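Long-range contact in invasion protein InvA (Salmonella enterica, PDB 2X49), which is an inner-membrane export apparatus protein of the type III secretion system, involved in Salmonella invasion of the intestinal epithelium, represented here by its C-terminal domain: residues R237-S242 and K288-L293. Residues are numbered along the deposited sequence; the frame is centred on the assembly and turned at random.
Sequences RAVMVS and KDLVLL
Val239 and Leu292 sit side by side on the two central strands of a four-stranded parallel sheet in the C-terminal domain; strand 327-332 flanks 236-240, and 314-317 flanks 291-294. Strands 237-240 and 291-293 run in the same direction, their axes 43° apart in direction and 4.7 Å apart at closest approach. Val239 is hydrogen-bonded through both its backbone N, to Val291 O, and its O, to Leu293 N, each at 2.9 Å. Further bonds, Val291 N to Arg237 O and Val241 N to Leu293 O, extend the pairing at either end.

Ala238, Met240, Val291 and Leu293 share one face. There Leu293 CD1 lies 3.5 Å from Ala238 CB, while the bent Met240 chain brings CE back against the same methyl. On the face of Val239 and Leu292, Leu292 CD1 lies against Val239 CG1. Leu292 also touches Ile302 and Ile306 of helix 299-306. The Val241 side chain crosses that of Leu292 at about a right angle, tightly, with Val241 CG2 3.5 Å from Leu292 CG, which stands anti to the backbone N (chi1 -164°). Beside Arg237 a water donates to Asp289 O (2.6 Å from the water O) and accepts from Arg237 NH1, in the guanidinium plane.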
ATOM      1  N   ARG A 237       9.568   9.496  -2.134  1.00 13.87           N
ATOM      2  CA  ARG A 237       9.600   9.633  -3.602  1.00 14.49           C
ATOM      3  C   ARG A 237       8.181   9.836  -4.094  1.00 15.44           C
ATOM      4  O   ARG A 237       7.325   9.038  -3.791  1.00 16.30           O
ATOM      5  CB  ARG A 237      10.234   8.406  -4.271  1.00 14.19           C
ATOM      6  CG  ARG A 237      11.583   8.091  -3.710  1.00 14.68           C
ATOM      7  CD  ARG A 237      12.251   6.878  -4.310  1.00 13.82           C
ATOM      8  NE  ARG A 237      13.619   6.842  -3.795  1.00 15.12           N
ATOM      9  CZ  ARG A 237      14.007   6.168  -2.719  1.00 14.92           C
ATOM     10  NH1 ARG A 237      13.160   5.396  -2.059  1.00 15.44           N
ATOM     11  NH2 ARG A 237      15.256   6.251  -2.311  1.00 15.90           N
ATOM     12  N   ALA A 238       7.984  10.913  -4.839  1.00 14.61           N
ATOM     13  CA  ALA A 238       6.652  11.407  -5.239  1.00 15.70           C
ATOM     14  C   ALA A 238       6.555  11.875  -6.663  1.00 14.96           C
ATOM     15  O   ALA A 238       7.512  12.282  -7.288  1.00 14.51           O
ATOM     16  CB  ALA A 238       6.239  12.565  -4.303  1.00 14.81           C
ATOM     17  N   VAL A 239       5.325  11.720  -7.142  1.00 16.66           N
ATOM     18  CA  VAL A 239       4.810  12.349  -8.365  1.00 15.70           C
ATOM     19  C   VAL A 239       3.739  13.359  -7.958  1.00 14.78           C
ATOM     20  O   VAL A 239       2.862  13.089  -7.163  1.00 16.87           O
ATOM     21  CB  VAL A 239       4.228  11.283  -9.311  1.00 16.71           C
ATOM     22  CG1 VAL A 239       3.501  11.933 -10.501  1.00 18.25           C
ATOM     23  CG2 VAL A 239       5.325  10.298  -9.782  1.00 17.33           C
ATOM     24  N   MET A 240       3.813  14.558  -8.502  1.00 15.03           N
ATOM     25  CA  MET A 240       2.862  15.618  -8.120  1.00 15.59           C
ATOM     26  C   MET A 240       1.774  15.680  -9.158  1.00 14.49           C
ATOM     27  O   MET A 240       2.033  15.539 -10.328  1.00 14.95           O
ATOM     28  CB  MET A 240       3.593  16.949  -8.027  1.00 15.98           C
ATOM     29  CG  MET A 240       2.734  18.136  -7.583  1.00 19.22           C
ATOM     30  SD  MET A 240       3.710  19.181  -6.498  1.00 30.54           S
ATOM     31  CE  MET A 240       3.972  17.954  -5.224  1.00 26.96           C
ATOM     32  N   VAL A 241       0.563  15.872  -8.705  1.00 13.95           N
ATOM     33  CA  VAL A 241      -0.579  16.138  -9.602  1.00 14.78           C
ATOM     34  C   VAL A 241      -0.579  17.647  -9.926  1.00 14.61           C
ATOM     35  O   VAL A 241      -0.502  18.494  -9.060  1.00 14.41           O
ATOM     36  CB  VAL A 241      -1.934  15.717  -8.969  1.00 15.29           C
ATOM     37  CG1 VAL A 241      -3.076  15.937  -9.946  1.00 16.68           C
ATOM     38  CG2 VAL A 241      -1.898  14.256  -8.485  1.00 18.94           C
ATOM     39  N   SER A 242      -0.694  17.946 -11.199  1.00 15.00           N
ATOM     40  CA  SER A 242      -0.761  19.339 -11.708  1.00 17.04           C
ATOM     41  C   SER A 242      -2.055  20.013 -11.341  1.00 16.85           C
ATOM     42  O   SER A 242      -3.080  19.398 -11.118  1.00 17.47           O
ATOM     43  CB  SER A 242      -0.589  19.396 -13.225  1.00 17.31           C
ATOM     44  OG  SER A 242      -1.693  18.838 -13.878  1.00 21.67           O
ATOM     45  N   LYS A 288       4.745   1.042  -6.501  1.00 15.02           N
ATOM     46  CA  LYS A 288       4.594   0.746  -5.058  1.00 15.74           C
ATOM     47  C   LYS A 288       5.564   1.538  -4.223  1.00 15.30           C
ATOM     48  O   LYS A 288       5.392   1.648  -3.020  1.00 17.03           O
ATOM     49  CB  LYS A 288       4.756  -0.729  -4.691  1.00 14.72           C
ATOM     50  CG  LYS A 288       6.045  -1.318  -5.045  1.00 15.17           C
ATOM     51  CD  LYS A 288       6.150  -2.804  -4.595  1.00 17.17           C
ATOM     52  CE  LYS A 288       7.513  -3.378  -4.909  1.00 18.03           C
ATOM     53  NZ  LYS A 288       8.491  -2.807  -3.943  1.00 20.85           N
ATOM     54  N   ASP A 289       6.569   2.100  -4.883  1.00 14.48           N
ATOM     55  CA  ASP A 289       7.681   2.825  -4.210  1.00 14.75           C
ATOM     56  C   ASP A 289       7.542   4.333  -4.322  1.00 14.66           C
ATOM     57  O   ASP A 289       8.444   5.132  -3.922  1.00 16.28           O
ATOM     58  CB  ASP A 289       9.041   2.347  -4.751  1.00 14.33           C
ATOM     59  CG  ASP A 289       9.341   0.874  -4.368  1.00 17.37           C
ATOM     60  OD1 ASP A 289       9.371   0.537  -3.158  1.00 21.36           O
ATOM     61  OD2 ASP A 289       9.556   0.043  -5.286  1.00 20.57           O
ATOM     62  N   LEU A 290       6.433   4.721  -4.900  1.00 14.70           N
ATOM     63  CA  LEU A 290       6.027   6.135  -5.100  1.00 16.62           C
ATOM     64  C   LEU A 290       4.787   6.480  -4.342  1.00 17.90           C
ATOM     65  O   LEU A 290       4.045   5.617  -3.939  1.00 18.82           O
ATOM     66  CB  LEU A 290       5.737   6.399  -6.582  1.00 17.75           C
ATOM     67  CG  LEU A 290       6.922   6.362  -7.541  1.00 18.16           C
ATOM     68  CD1 LEU A 290       6.537   6.463  -9.038  1.00 20.19           C
ATOM     69  CD2 LEU A 290       8.016   7.394  -7.204  1.00 18.15           C
ATOM     70  N   VAL A 291       4.555   7.780  -4.210  1.00 17.77           N
ATOM     71  CA  VAL A 291       3.204   8.261  -3.885  1.00 18.87           C
ATOM     72  C   VAL A 291       2.840   9.378  -4.813  1.00 18.66           C
ATOM     73  O   VAL A 291       3.692  10.127  -5.315  1.00 18.14           O
ATOM     74  CB  VAL A 291       3.062   8.717  -2.414  1.00 19.28           C
ATOM     75  CG1 VAL A 291       3.242   7.485  -1.446  1.00 19.87           C
ATOM     76  CG2 VAL A 291       4.033   9.852  -2.097  1.00 20.28           C
ATOM     77  N   LEU A 292       1.543   9.511  -5.045  1.00 19.30           N
ATOM     78  CA  LEU A 292       1.022  10.668  -5.776  1.00 19.11           C
ATOM     79  C   LEU A 292       0.590  11.705  -4.741  1.00 18.32           C
ATOM     80  O   LEU A 292      -0.021  11.353  -3.815  1.00 19.33           O
ATOM     81  CB  LEU A 292      -0.167  10.251  -6.628  1.00 20.45           C
ATOM     82  CG  LEU A 292      -0.679  11.113  -7.726  1.00 22.54           C
ATOM     83  CD1 LEU A 292       0.440  11.607  -8.672  1.00 25.55           C
ATOM     84  CD2 LEU A 292      -1.659  10.188  -8.452  1.00 23.52           C
ATOM     85  N   LEU A 293       0.987  12.948  -4.938  1.00 17.30           N
ATOM     86  CA  LEU A 293       0.690  14.058  -3.997  1.00 16.31           C
ATOM     87  C   LEU A 293      -0.333  14.987  -4.586  1.00 17.30           C
ATOM     88  O   LEU A 293      -0.193  15.465  -5.693  1.00 16.98           O
ATOM     89  CB  LEU A 293       1.957  14.885  -3.714  1.00 16.84           C
ATOM     90  CG  LEU A 293       3.127  14.169  -3.069  1.00 18.03           C
ATOM     91  CD1 LEU A 293       4.311  15.155  -2.831  1.00 18.06           C
ATOM     92  CD2 LEU A 293       2.661  13.498  -1.790  1.00 21.94           C
TER
HETATM   93  O   HOH W   1      10.145   4.759  -1.935  1.00 30.01           O